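Local structure of cysteine protease (Xylella fastidiosa, 3OIS) at residues His193-Leu198 with Arg249-Arg254; Leu63-Gln68 with Asp264-Met269. The protein is a papain-family enzyme that probably cleaves peptide bonds as a cysteine protease and binds uridine-5'-diphosphate. One frame throughout, in Å; residues are numbered along the deposited sequence.

Contact 1 of 2, residues His193-Leu198 with Arg249-Arg254; sequences HLKACL and RHFRIR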
ATOM      1  N   HIS A 193       3.043   9.372 -16.620  1.00 16.72           N
ATOM      2  CA  HIS A 193       1.703   8.997 -16.171  1.00 16.52           C
ATOM      3  C   HIS A 193       1.609   9.003 -14.648  1.00 17.01           C
ATOM      4  O   HIS A 193       0.632   9.476 -14.122  1.00 17.06           O
ATOM      5  CB  HIS A 193       1.300   7.651 -16.691  1.00 17.08           C
ATOM      6  CG  HIS A 193       0.917   7.677 -18.129  1.00 19.59           C
ATOM      7  ND1 HIS A 193      -0.305   7.226 -18.577  1.00 24.09           N
ATOM      8  CD2 HIS A 193       1.581   8.139 -19.219  1.00 22.02           C
ATOM      9  CE1 HIS A 193      -0.379   7.397 -19.883  1.00 23.89           C
ATOM     10  NE2 HIS A 193       0.754   7.940 -20.301  1.00 21.89           N
ATOM     11  N   LEU A 194       2.653   8.503 -13.972  1.00 15.52           N
ATOM     12  CA  LEU A 194       2.711   8.584 -12.509  1.00 14.54           C
ATOM     13  C   LEU A 194       2.749  10.052 -12.081  1.00 13.48           C
ATOM     14  O   LEU A 194       2.120  10.419 -11.093  1.00 15.35           O
ATOM     15  CB  LEU A 194       3.923   7.863 -11.913  1.00 13.64           C
ATOM     16  CG  LEU A 194       4.050   6.392 -12.396  1.00 16.17           C
ATOM     17  CD1 LEU A 194       5.379   5.702 -11.797  1.00 17.88           C
ATOM     18  CD2 LEU A 194       2.815   5.629 -11.965  1.00 15.14           C
ATOM     19  N   LYS A 195       3.495  10.865 -12.817  1.00 13.64           N
ATOM     20  CA  LYS A 195       3.553  12.286 -12.402  1.00 17.06           C
ATOM     21  C   LYS A 195       2.183  12.939 -12.639  1.00 15.59           C
ATOM     22  O   LYS A 195       1.729  13.746 -11.812  1.00 16.13           O
ATOM     23  CB  LYS A 195       4.670  13.070 -13.107  1.00 15.24           C
ATOM     24  CG  LYS A 195       6.142  12.711 -12.803  1.00 15.08           C
ATOM     25  CD  LYS A 195       7.052  13.521 -13.799  1.00 19.43           C
ATOM     26  CE  LYS A 195       8.482  13.419 -13.360  1.00 22.49           C
ATOM     27  NZ  LYS A 195       9.357  14.190 -14.319  1.00 20.09           N
ATOM     28  N   ALA A 196       1.532  12.635 -13.763  1.00 17.41           N
ATOM     29  CA  ALA A 196       0.259  13.281 -14.107  1.00 16.95           C
ATOM     30  C   ALA A 196      -0.794  12.926 -13.073  1.00 18.04           C
ATOM     31  O   ALA A 196      -1.645  13.775 -12.713  1.00 17.32           O
ATOM     32  CB  ALA A 196      -0.206  12.831 -15.427  1.00 17.24           C
ATOM     33  N   CYS A 197      -0.752  11.667 -12.603  1.00 14.94           N
ATOM     34  CA  CYS A 197      -1.691  11.240 -11.551  1.00 15.27           C
ATOM     35  C   CYS A 197      -1.524  12.154 -10.304  1.00 14.99           C
ATOM     36  O   CYS A 197      -2.501  12.702  -9.753  1.00 15.18           O
ATOM     37  CB  CYS A 197      -1.405   9.760 -11.186  1.00 14.40           C
ATOM     38  SG  CYS A 197      -2.625   9.024 -10.101  1.00 19.37           S
ATOM     39  N   LEU A 198      -0.263  12.289  -9.863  1.00 14.45           N
ATOM     40  CA  LEU A 198       0.005  13.093  -8.674  1.00 15.07           C
ATOM     41  C   LEU A 198      -0.302  14.598  -8.934  1.00 16.38           C
ATOM     42  O   LEU A 198      -0.734  15.312  -8.010  1.00 14.50           O
ATOM     43  CB  LEU A 198       1.468  12.897  -8.273  1.00 14.32           C
ATOM     44  CG  LEU A 198       1.798  11.470  -7.767  1.00 12.71           C
ATOM     45  CD1 LEU A 198       3.362  11.308  -7.844  1.00 13.01           C
ATOM     46  CD2 LEU A 198       1.221  11.229  -6.349  1.00 14.15           C
ATOM     47  N   ARG A 249      14.954  13.790  -8.743  1.00 16.17           N
ATOM     48  CA  ARG A 249      14.464  12.645  -9.556  1.00 16.20           C
ATOM     49  C   ARG A 249      14.144  11.461  -8.612  1.00 16.58           C
ATOM     50  O   ARG A 249      14.603  10.329  -8.797  1.00 16.67           O
ATOM     51  CB  ARG A 249      15.474  12.257 -10.667  1.00 16.86           C
ATOM     52  CG  ARG A 249      15.684  13.396 -11.746  1.00 21.68           C
ATOM     53  CD  ARG A 249      16.809  12.995 -12.739  1.00 30.94           C
ATOM     54  NE  ARG A 249      16.547  11.624 -13.222  1.00 37.62           N
ATOM     55  CZ  ARG A 249      15.679  11.281 -14.180  1.00 41.86           C
ATOM     56  NH1 ARG A 249      15.508   9.980 -14.464  1.00 42.76           N
ATOM     57  NH2 ARG A 249      15.006  12.213 -14.881  1.00 43.92           N
ATOM     58  N   HIS A 250      13.361  11.778  -7.601  1.00 15.91           N
ATOM     59  CA  HIS A 250      12.740  10.725  -6.698  1.00 15.26           C
ATOM     60  C   HIS A 250      11.244  10.979  -6.541  1.00 15.24           C
ATOM     61  O   HIS A 250      10.814  12.130  -6.588  1.00 14.85           O
ATOM     62  CB  HIS A 250      13.359  10.702  -5.325  1.00 15.35           C
ATOM     63  CG  HIS A 250      14.733  10.105  -5.251  1.00 16.72           C
ATOM     64  ND1 HIS A 250      15.834  10.661  -5.887  1.00 18.11           N
ATOM     65  CD2 HIS A 250      15.187   9.014  -4.590  1.00 13.85           C
ATOM     66  CE1 HIS A 250      16.900   9.918  -5.627  1.00 16.07           C
ATOM     67  NE2 HIS A 250      16.536   8.933  -4.814  1.00 18.94           N
ATOM     68  N   PHE A 251      10.469   9.910  -6.368  1.00 13.77           N
ATOM     69  CA  PHE A 251       9.072   9.926  -5.929  1.00 11.69           C
ATOM     70  C   PHE A 251       9.033   9.776  -4.425  1.00 11.94           C
ATOM     71  O   PHE A 251       9.891   9.093  -3.808  1.00 13.54           O
ATOM     72  CB  PHE A 251       8.254   8.763  -6.579  1.00 12.40           C
ATOM     73  CG  PHE A 251       7.912   9.004  -8.022  1.00 12.04           C
ATOM     74  CD1 PHE A 251       6.666   9.480  -8.371  1.00 12.46           C
ATOM     75  CD2 PHE A 251       8.815   8.716  -8.993  1.00 13.51           C
ATOM     76  CE1 PHE A 251       6.276   9.699  -9.677  1.00 15.57           C
ATOM     77  CE2 PHE A 251       8.478   8.962 -10.382  1.00 18.92           C
ATOM     78  CZ  PHE A 251       7.201   9.440 -10.720  1.00 16.61           C
ATOM     79  N   ARG A 252       8.079  10.479  -3.808  1.00 12.81           N
ATOM     80  CA  ARG A 252       7.952  10.444  -2.333  1.00 12.17           C
ATOM     81  C   ARG A 252       6.965   9.355  -1.955  1.00 12.05           C
ATOM     82  O   ARG A 252       5.839   9.294  -2.485  1.00 13.11           O
ATOM     83  CB  ARG A 252       7.349  11.784  -1.877  1.00 15.41           C
ATOM     84  CG  ARG A 252       7.306  11.982  -0.358  1.00 16.25           C
ATOM     85  CD  ARG A 252       8.725  12.078   0.101  1.00 12.35           C
ATOM     86  NE  ARG A 252       8.730  12.591   1.485  1.00 13.62           N
ATOM     87  CZ  ARG A 252       9.840  12.734   2.227  1.00 19.15           C
ATOM     88  NH1 ARG A 252      11.039  12.263   1.798  1.00 17.34           N
ATOM     89  NH2 ARG A 252       9.755  13.325   3.449  1.00 18.38           N
ATOM     90  N   ILE A 253       7.409   8.470  -1.060  1.00 12.15           N
ATOM     91  CA  ILE A 253       6.550   7.334  -0.635  1.00 11.65           C
ATOM     92  C   ILE A 253       6.241   7.400   0.867  1.00 13.22           C
ATOM     93  O   ILE A 253       7.110   7.648   1.672  1.00 12.70           O
ATOM     94  CB  ILE A 253       7.130   5.970  -1.135  1.00 14.17           C
ATOM     95  CG1 ILE A 253       8.483   5.754  -0.611  1.00 12.46           C
ATOM     96  CG2 ILE A 253       7.206   5.899  -2.712  1.00 14.54           C
ATOM     97  CD1 ILE A 253       8.909   4.275  -0.811  1.00 18.86           C
ATOM     98  N   ARG A 254       4.976   7.165   1.216  1.00 10.26           N
ATOM     99  CA  ARG A 254       4.503   6.982   2.601  1.00 11.96           C
ATOM    100  C   ARG A 254       4.706   5.558   2.933  1.00 11.66           C
ATOM    101  O   ARG A 254       4.087   4.667   2.349  1.00 13.43           O
ATOM    102  CB  ARG A 254       3.027   7.328   2.574  1.00 12.45           C
ATOM    103  CG  ARG A 254       2.352   7.214   3.962  1.00 12.74           C
ATOM    104  CD  ARG A 254       0.823   7.428   3.827  1.00 10.28           C
ATOM    105  NE  ARG A 254       0.158   6.943   4.995  1.00 11.26           N
ATOM    106  CZ  ARG A 254      -0.023   7.625   6.158  1.00 10.57           C
ATOM    107  NH1 ARG A 254       0.408   8.901   6.287  1.00 14.66           N
ATOM    108  NH2 ARG A 254      -0.642   7.051   7.191  1.00 14.04           N
TER
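The ring of Phe251 carries the whole contact: at its edge, in plane, sits the CD1 methyl of Leu198, while Leu194 and Lys195 approach the far end of the ring obliquely. Leu198 CD1 lies 3.8 Å from Phe251 CE1 and equally close to CD1 of that ring. Leu194 uses not its branched end but its CB, 3.7 Å from Phe251 CE1, and so borders the same ring atom one helical turn before Leu198. The Lys195 side chain crosses that of Phe251 at about a right angle, its CG 4.0 Å from Phe251 CZ. Phe251 points at the helix with its CG anti to the carbonyl carbon (chi1 -75°), which carries the ring off the strand and into the gap between the two backbones. Here helix 191-199 packs on the antiparallel sheet of the papain-like fold; the axis of its segment 193-198 passes 11.2 Å from that of strand 250-254 at closest approach, inclined by 52°. One aromatic side chain bridges that separation. Ile274 and Tyr271 also touch Phe251, the ring planes of Phe251 and Tyr271 meeting at about 55°, and Cys241 of the adjoining strand 233-245 packs on it too. Beyond its CG the Lys195 chain is fully extended, which takes the ammonium past the phenyl group to a salt bridge with Asp246; its methylenes are thus apolar packing and its tip a polar tie to the turn that precedes strand 250-254. The Arg249 guanidinium forms its own salt bridge, to Glu272.

Contact 2 of 2, residues Leu63-Gln68 with Asp264-Met269; sequences LTPPFQ and DGYFWM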
ATOM      1  N   LEU A  63       1.939  15.879  -2.098  1.00 13.86           N
ATOM      2  CA  LEU A  63       0.566  15.684  -1.564  1.00 14.39           C
ATOM      3  C   LEU A  63       0.596  15.178  -0.118  1.00 15.73           C
ATOM      4  O   LEU A  63      -0.405  14.718   0.370  1.00 15.72           O
ATOM      5  CB  LEU A  63      -0.251  14.667  -2.454  1.00 13.75           C
ATOM      6  CG  LEU A  63      -0.252  14.920  -3.989  1.00 17.98           C
ATOM      7  CD1 LEU A  63      -1.306  14.008  -4.653  1.00 18.24           C
ATOM      8  CD2 LEU A  63      -0.579  16.404  -4.286  1.00 20.38           C
ATOM      9  N   THR A  64       1.775  15.097   0.487  1.00 15.56           N
ATOM     10  CA  THR A  64       1.858  14.492   1.848  1.00 16.91           C
ATOM     11  C   THR A  64       0.689  15.021   2.705  1.00 17.31           C
ATOM     12  O   THR A  64       0.529  16.237   2.898  1.00 18.76           O
ATOM     13  CB  THR A  64       3.186  14.838   2.550  1.00 17.74           C
ATOM     14  OG1 THR A  64       4.284  14.354   1.799  1.00 17.74           O
ATOM     15  CG2 THR A  64       3.296  14.178   3.973  1.00 16.78           C
ATOM     16  N   PRO A  65      -0.082  14.136   3.291  1.00 17.49           N
ATOM     17  CA  PRO A  65      -1.281  14.565   4.043  1.00 18.12           C
ATOM     18  C   PRO A  65      -0.909  14.844   5.530  1.00 17.37           C
ATOM     19  O   PRO A  65       0.234  14.573   5.941  1.00 18.56           O
ATOM     20  CB  PRO A  65      -2.218  13.360   3.883  1.00 16.95           C
ATOM     21  CG  PRO A  65      -1.297  12.222   3.882  1.00 18.33           C
ATOM     22  CD  PRO A  65      -0.034  12.684   3.060  1.00 16.27           C
ATOM     23  N   PRO A  66      -1.842  15.401   6.316  1.00 20.46           N
ATOM     24  CA  PRO A  66      -1.450  15.708   7.665  1.00 19.99           C
ATOM     25  C   PRO A  66      -1.435  14.499   8.588  1.00 20.69           C
ATOM     26  O   PRO A  66      -0.648  14.507   9.563  1.00 23.08           O
ATOM     27  CB  PRO A  66      -2.526  16.721   8.128  1.00 22.51           C
ATOM     28  CG  PRO A  66      -3.281  17.139   6.871  1.00 21.21           C
ATOM     29  CD  PRO A  66      -3.207  15.875   6.034  1.00 20.88           C
ATOM     30  N   PHE A  67      -2.159  13.429   8.232  1.00 17.96           N
ATOM     31  CA  PHE A  67      -2.183  12.296   9.142  1.00 17.53           C
ATOM     32  C   PHE A  67      -0.867  11.529   9.105  1.00 17.97           C
ATOM     33  O   PHE A  67      -0.311  11.284   8.028  1.00 16.14           O
ATOM     34  CB  PHE A  67      -3.396  11.392   8.910  1.00 16.62           C
ATOM     35  CG  PHE A  67      -3.485  10.777   7.477  1.00 18.78           C
ATOM     36  CD1 PHE A  67      -3.061   9.452   7.204  1.00 19.39           C
ATOM     37  CD2 PHE A  67      -4.096  11.473   6.483  1.00 16.73           C
ATOM     38  CE1 PHE A  67      -3.280   8.926   5.868  1.00 13.21           C
ATOM     39  CE2 PHE A  67      -4.313  11.032   5.203  1.00 14.92           C
ATOM     40  CZ  PHE A  67      -3.841   9.730   4.844  1.00 13.68           C
ATOM     41  N   GLN A  68      -0.395  11.131  10.276  1.00 16.99           N
ATOM     42  CA  GLN A  68       0.942  10.568  10.338  1.00 18.60           C
ATOM     43  C   GLN A  68       0.929   9.160   9.738  1.00 15.56           C
ATOM     44  O   GLN A  68      -0.142   8.533   9.583  1.00 13.84           O
ATOM     45  CB  GLN A  68       1.486  10.493  11.756  1.00 19.65           C
ATOM     46  CG  GLN A  68       0.723   9.661  12.696  1.00 27.87           C
ATOM     47  CD  GLN A  68       1.125   9.953  14.169  1.00 38.83           C
ATOM     48  OE1 GLN A  68       2.237   9.610  14.620  1.00 38.34           O
ATOM     49  NE2 GLN A  68       0.195  10.582  14.915  1.00 40.35           N
ATOM     50  N   ASP A 264      10.053  11.041   9.093  1.00 16.43           N
ATOM     51  CA  ASP A 264       8.731  10.851   9.696  0.50 16.13           C
ATOM     52  C   ASP A 264       7.976   9.738   9.029  1.00 16.34           C
ATOM     53  O   ASP A 264       6.768   9.809   8.862  1.00 15.00           O
ATOM     54  CB  ASP A 264       7.879  12.114   9.626  0.50 18.25           C
ATOM     55  CG  ASP A 264       7.668  12.717  10.948  0.50 21.71           C
ATOM     56  OD1 ASP A 264       7.227  11.995  11.904  0.50 24.93           O
ATOM     57  OD2 ASP A 264       7.988  13.923  11.012  0.50 26.54           O
ATOM     58  N   GLY A 265       8.709   8.712   8.650  1.00 13.41           N
ATOM     59  CA  GLY A 265       8.011   7.548   8.043  1.00 15.63           C
ATOM     60  C   GLY A 265       7.974   7.592   6.522  1.00 15.46           C
ATOM     61  O   GLY A 265       7.481   6.628   5.886  1.00 15.10           O
ATOM     62  N   TYR A 266       8.417   8.683   5.905  1.00 15.26           N
ATOM     63  CA  TYR A 266       8.430   8.821   4.451  1.00 14.83           C
ATOM     64  C   TYR A 266       9.840   8.585   3.840  1.00 14.03           C
ATOM     65  O   TYR A 266      10.901   8.812   4.514  1.00 14.11           O
ATOM     66  CB  TYR A 266       7.965  10.239   4.027  1.00 14.79           C
ATOM     67  CG  TYR A 266       6.468  10.433   4.248  1.00 13.50           C
ATOM     68  CD1 TYR A 266       5.913  10.611   5.577  1.00 12.73           C
ATOM     69  CD2 TYR A 266       5.572  10.387   3.175  1.00 14.22           C
ATOM     70  CE1 TYR A 266       4.556  10.786   5.755  1.00 13.13           C
ATOM     71  CE2 TYR A 266       4.180  10.534   3.398  1.00 11.27           C
ATOM     72  CZ  TYR A 266       3.691  10.684   4.673  1.00 13.48           C
ATOM     73  OH  TYR A 266       2.352  10.804   4.841  1.00 16.85           O
ATOM     74  N   PHE A 267       9.864   8.165   2.583  1.00 13.32           N
ATOM     75  CA  PHE A 267      11.122   7.889   1.864  1.00 13.40           C
ATOM     76  C   PHE A 267      11.065   8.429   0.451  1.00 12.06           C
ATOM     77  O   PHE A 267       9.990   8.869  -0.034  1.00 11.57           O
ATOM     78  CB  PHE A 267      11.351   6.354   1.817  1.00 13.84           C
ATOM     79  CG  PHE A 267      11.581   5.736   3.164  1.00 11.14           C
ATOM     80  CD1 PHE A 267      10.516   5.331   4.003  1.00 11.71           C
ATOM     81  CD2 PHE A 267      12.910   5.487   3.577  1.00  9.47           C
ATOM     82  CE1 PHE A 267      10.795   4.684   5.282  1.00 13.29           C
ATOM     83  CE2 PHE A 267      13.204   4.823   4.806  1.00 11.49           C
ATOM     84  CZ  PHE A 267      12.150   4.438   5.675  1.00 13.42           C
ATOM     85  N   TRP A 268      12.215   8.431  -0.217  1.00 12.36           N
ATOM     86  CA  TRP A 268      12.343   8.840  -1.602  1.00 13.35           C
ATOM     87  C   TRP A 268      12.794   7.665  -2.419  1.00 14.36           C
ATOM     88  O   TRP A 268      13.799   6.985  -2.049  1.00 15.28           O
ATOM     89  CB  TRP A 268      13.455   9.884  -1.748  1.00 14.52           C
ATOM     90  CG  TRP A 268      13.140  11.325  -1.251  1.00 14.24           C
ATOM     91  CD1 TRP A 268      13.824  12.014  -0.260  1.00 18.51           C
ATOM     92  CD2 TRP A 268      12.206  12.270  -1.824  1.00 15.48           C
ATOM     93  NE1 TRP A 268      13.342  13.311  -0.155  1.00 19.55           N
ATOM     94  CE2 TRP A 268      12.333  13.484  -1.071  1.00 18.02           C
ATOM     95  CE3 TRP A 268      11.228  12.190  -2.837  1.00 15.50           C
ATOM     96  CZ2 TRP A 268      11.522  14.587  -1.301  1.00 18.42           C
ATOM     97  CZ3 TRP A 268      10.483  13.333  -3.116  1.00 17.43           C
ATOM     98  CH2 TRP A 268      10.610  14.495  -2.319  1.00 17.80           C
ATOM     99  N   MET A 269      12.057   7.406  -3.513  1.00 13.66           N
ATOM    100  CA  MET A 269      12.340   6.299  -4.413  1.00 12.95           C
ATOM    101  C   MET A 269      12.821   6.878  -5.770  1.00 14.24           C
ATOM    102  O   MET A 269      12.105   7.637  -6.350  1.00 13.22           O
ATOM    103  CB  MET A 269      11.078   5.441  -4.700  1.00 12.85           C
ATOM    104  CG  MET A 269      11.428   4.287  -5.686  1.00 11.89           C
ATOM    105  SD  MET A 269       9.966   3.149  -5.870  1.00 13.73           S
ATOM    106  CE  MET A 269      10.142   2.174  -4.351  1.00 14.97           C
TER
HETATM  107  O   HOH W   1       1.611  12.403   6.746  1.00 22.17           O
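Thr64 and Tyr266 have the closest backbones, their CA atoms 9.1 Å apart, so the irregular segment 63-68 and strand 266-269 meet through side chains and through one water held by two loop carbonyls. Tyr266 reaches across from the strand, and Thr64 comes from the opposite direction, setting its CG2 methyl obliquely against the phenol, 3.6 Å from Tyr266 CZ. That methyl stands anti to the backbone N of Thr64, whereas OG1 lies beside that N (chi1 -60°) and bonds to Asp62. Pro65 CD packs against Tyr266 OH at 3.5 Å, and Pro65 CG lies 3.5 Å above one face of the Phe67 ring, offset toward its rim. The phenol donates to the water, Tyr266 OH lying 2.6 Å from its oxygen; the water in turn donates to Pro65 O at 2.7 Å and Phe67 O at 2.6 Å. Arg254 NH1 bonds to both Tyr266 OH and Phe67 O, so two partners grip the hydroxyl. Thr64 and Tyr266 both touch Val242 of strand 233-245, while Pro65 and Phe67 touch helix 78-93, consistent with the long central helix of the papain fold, placing the contact where sheet and helix meet.

How the contacts relate
The centres of the two contacts lie about 12 Å apart, and neighbouring strands of one antiparallel sheet, 250-254 and 266-270, link them. Phe251 O to Met269 N (2.8 Å) and Phe267 O to Ile253 N (2.8 Å) are probable hydrogen bonds between those strands. Along the chain the order is 63-68, 193-198, 249-254, 264-269, so contact 1 falls wholly within the span that contact 2 brings together. Contact 1 joins the sheet to helix 191-199, and contact 2 joins it to the loop leading into helix 78-93. Arg254, on the strand used by contact 1 but apart from its packing, also bonds to Gln68 O in the loop of contact 2. Both contacts belong to the papain-family region, away from the uridine-5'-diphosphate pocket.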